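Local coordinates for L-rhamnonate dehydratase (Gibberella zeae, PDB 2P0I), which probably catalyses the dehydration of L-rhamnonate as a member of the enolase superfamily, at residues Glu248-Pro253 with Val269-Gly274. Sequence-based numbering, arbitrary orientation.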
ATOM      1  N   GLU A 248      26.286   9.203  -7.270  1.00 29.48           N
ATOM      2  CA  GLU A 248      26.170   9.999  -6.070  1.00 28.76           C
ATOM      3  C   GLU A 248      25.386  11.271  -6.341  1.00 35.51           C
ATOM      4  O   GLU A 248      25.680  11.975  -7.300  1.00 27.55           O
ATOM      5  CB  GLU A 248      27.567  10.351  -5.578  1.00 30.93           C
ATOM      6  CG  GLU A 248      27.596  11.183  -4.327  1.00 21.52           C
ATOM      7  CD  GLU A 248      28.983  11.246  -3.703  1.00 40.05           C
ATOM      8  OE1 GLU A 248      29.659  10.197  -3.622  1.00 30.89           O
ATOM      9  OE2 GLU A 248      29.391  12.343  -3.277  1.00 52.72           O
ATOM     10  N   GLU A 249      24.400  11.552  -5.486  1.00 22.16           N
ATOM     11  CA  GLU A 249      23.643  12.810  -5.494  1.00 24.33           C
ATOM     12  C   GLU A 249      23.030  13.154  -6.836  1.00 31.83           C
ATOM     13  O   GLU A 249      23.189  14.278  -7.319  1.00 37.29           O
ATOM     14  CB  GLU A 249      24.506  13.984  -5.012  1.00 22.94           C
ATOM     15  CG  GLU A 249      24.580  14.110  -3.517  1.00 38.25           C
ATOM     16  CD  GLU A 249      24.596  15.549  -3.052  1.00 54.12           C
ATOM     17  OE1 GLU A 249      23.616  15.962  -2.400  1.00 49.79           O
ATOM     18  OE2 GLU A 249      25.585  16.267  -3.332  1.00 38.45           O
ATOM     19  N   CYS A 250      22.346  12.194  -7.450  1.00 24.42           N
ATOM     20  CA  CYS A 250      21.762  12.425  -8.771  1.00 21.41           C
ATOM     21  C   CYS A 250      20.696  13.502  -8.762  1.00 31.79           C
ATOM     22  O   CYS A 250      20.619  14.300  -9.679  1.00 33.19           O
ATOM     23  CB  CYS A 250      21.202  11.139  -9.349  1.00 19.01           C
ATOM     24  SG  CYS A 250      22.466   9.904  -9.736  1.00 31.67           S
ATOM     25  N   LEU A 251      19.891  13.533  -7.708  1.00 17.44           N
ATOM     26  CA  LEU A 251      18.749  14.440  -7.651  1.00 31.28           C
ATOM     27  C   LEU A 251      18.995  15.540  -6.647  1.00 24.42           C
ATOM     28  O   LEU A 251      19.851  15.402  -5.772  1.00 35.70           O
ATOM     29  CB  LEU A 251      17.488  13.682  -7.246  1.00 21.62           C
ATOM     30  CG  LEU A 251      17.096  12.433  -8.019  1.00 23.48           C
ATOM     31  CD1 LEU A 251      16.050  11.749  -7.223  1.00 16.64           C
ATOM     32  CD2 LEU A 251      16.529  12.813  -9.348  1.00 15.60           C
ATOM     33  N   SER A 252      18.222  16.621  -6.760  1.00 35.10           N
ATOM     34  CA  SER A 252      18.091  17.600  -5.681  1.00 28.06           C
ATOM     35  C   SER A 252      17.759  16.893  -4.367  1.00 24.22           C
ATOM     36  O   SER A 252      17.025  15.902  -4.372  1.00 27.75           O
ATOM     37  CB  SER A 252      17.007  18.619  -6.023  1.00 25.34           C
ATOM     38  OG  SER A 252      16.666  19.414  -4.897  1.00 38.41           O
ATOM     39  N   PRO A 253      18.299  17.392  -3.235  1.00 29.51           N
ATOM     40  CA  PRO A 253      17.886  16.851  -1.934  1.00 26.79           C
ATOM     41  C   PRO A 253      16.413  17.127  -1.597  1.00 33.22           C
ATOM     42  O   PRO A 253      15.874  16.526  -0.672  1.00 37.16           O
ATOM     43  CB  PRO A 253      18.829  17.556  -0.938  1.00 25.15           C
ATOM     44  CG  PRO A 253      19.909  18.176  -1.755  1.00 33.41           C
ATOM     45  CD  PRO A 253      19.305  18.462  -3.085  1.00 31.80           C
ATOM     46  N   VAL A 269      21.680  -1.221  -9.699  1.00 24.65           N
ATOM     47  CA  VAL A 269      22.638  -0.115  -9.691  1.00 22.81           C
ATOM     48  C   VAL A 269      22.588   0.600  -8.344  1.00 29.36           C
ATOM     49  O   VAL A 269      21.510   0.786  -7.785  1.00 26.15           O
ATOM     50  CB  VAL A 269      22.385   0.856 -10.881  1.00 26.21           C
ATOM     51  CG1 VAL A 269      23.345   2.023 -10.859  1.00 26.53           C
ATOM     52  CG2 VAL A 269      22.524   0.112 -12.221  1.00 23.41           C
ATOM     53  N   LYS A 270      23.760   0.976  -7.834  1.00 27.62           N
ATOM     54  CA  LYS A 270      23.913   1.627  -6.544  1.00 24.59           C
ATOM     55  C   LYS A 270      23.812   3.149  -6.658  1.00 29.12           C
ATOM     56  O   LYS A 270      24.396   3.754  -7.550  1.00 26.63           O
ATOM     57  CB  LYS A 270      25.259   1.236  -5.908  1.00 23.78           C
ATOM     58  CG  LYS A 270      25.226  -0.100  -5.185  1.00 35.74           C
ATOM     59  CD  LYS A 270      26.447  -0.933  -5.460  1.00 44.41           C
ATOM     60  CE  LYS A 270      27.456  -0.782  -4.354  1.00 29.76           C
ATOM     61  NZ  LYS A 270      28.611  -1.702  -4.559  1.00 68.15           N
ATOM     62  N   PHE A 271      23.066   3.751  -5.734  1.00 23.15           N
ATOM     63  CA  PHE A 271      22.809   5.187  -5.713  1.00 20.12           C
ATOM     64  C   PHE A 271      23.018   5.676  -4.291  1.00 31.84           C
ATOM     65  O   PHE A 271      22.720   4.963  -3.332  1.00 23.59           O
ATOM     66  CB  PHE A 271      21.384   5.494  -6.173  1.00 20.07           C
ATOM     67  CG  PHE A 271      21.147   5.194  -7.620  1.00 22.53           C
ATOM     68  CD1 PHE A 271      21.552   6.096  -8.608  1.00 29.68           C
ATOM     69  CD2 PHE A 271      20.561   3.992  -8.007  1.00 23.19           C
ATOM     70  CE1 PHE A 271      21.373   5.802  -9.961  1.00 24.96           C
ATOM     71  CE2 PHE A 271      20.369   3.693  -9.352  1.00 34.52           C
ATOM     72  CZ  PHE A 271      20.775   4.601 -10.333  1.00 24.48           C
ATOM     73  N   THR A 272      23.583   6.869  -4.154  1.00 30.51           N
ATOM     74  CA  THR A 272      23.922   7.412  -2.839  1.00 23.45           C
ATOM     75  C   THR A 272      23.488   8.875  -2.772  1.00 25.10           C
ATOM     76  O   THR A 272      23.310   9.523  -3.800  1.00 26.96           O
ATOM     77  CB  THR A 272      25.440   7.309  -2.517  1.00 28.11           C
ATOM     78  OG1 THR A 272      26.134   8.382  -3.148  1.00 31.76           O
ATOM     79  CG2 THR A 272      26.050   5.994  -2.987  1.00 27.68           C
ATOM     80  N   THR A 273      23.310   9.385  -1.560  1.00 27.56           N
ATOM     81  CA  THR A 273      23.038  10.803  -1.368  1.00 30.71           C
ATOM     82  C   THR A 273      23.324  11.194   0.070  1.00 24.97           C
ATOM     83  O   THR A 273      23.715  10.358   0.888  1.00 25.10           O
ATOM     84  CB  THR A 273      21.584  11.203  -1.821  1.00 21.41           C
ATOM     85  OG1 THR A 273      21.492  12.625  -1.978  1.00 30.26           O
ATOM     86  CG2 THR A 273      20.534  10.720  -0.859  1.00 35.83           C
ATOM     87  N   GLY A 274      23.129  12.463   0.383  1.00 32.39           N
ATOM     88  CA  GLY A 274      22.972  12.856   1.770  1.00 25.51           C
ATOM     89  C   GLY A 274      23.971  13.894   2.223  1.00 29.80           C
ATOM     90  O   GLY A 274      23.914  14.320   3.358  1.00 20.75           O
TER
HETATM   91  O   HOH W   1      22.159  15.429  -0.320  1.00 37.95           O
HETATM   92  O   HOH W   2      22.318   9.357  -6.357  1.00 25.00           O
HETATM   93  O   HOH W   3      20.212  13.458  -4.124  1.00 31.25           O
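E248 and T272 form a parallel bridge between neighbouring strands, their CA atoms 4.7 Å apart, and show how a chain can leave its neighbour in a barrel while staying tied to it. One direct backbone hydrogen bond, from E249 N to T272 O at 2.9 Å, closes the pairing. Just past E248, where strand 247-248 ends, the 248-253 chain turns off, E249 taking up left-handed backbone angles (54°/49°), and water continues the link: one molecule donates to T272 O and accepts from C250 N, so this carbonyl serves both the last direct bond and the first bridged one. A second water joins L251 O to T273 OG1.

On the face shared by E248 and T272, the threonine hydroxyl lies against the root of the glutamate, OG1 being 3.3 Å from E248 CA and 3.4 Å from E248 CG. With CG anti to the backbone N (chi1 -180°) and an extended chain, the E248 carboxylate is carried past this hydroxyl to a salt bridge with K185, while T272 OG1 hydrogen-bonds to Q296. E249 and T273 cross at nearly a right angle, E249 CG meeting T273 OG1 at 3.8 Å; the E249 carboxylate goes on to H276, and its OE1 also takes a bond from a water that weakly bridges to G274 N. C250 SG, by contrast, sits at the edge of the F271 ring, near its plane, 4.1 Å from CD1, in a sulfur-aromatic contact. F271 also packs on helices 229-238 and 258-265.

With helix 258-265 lying between the paired strands in sequence, this is a right-handed beta-alpha-beta crossover of the TIM-type barrel, seen at the C-terminal side of the barrel, where enolase-superfamily enzymes place their active sites.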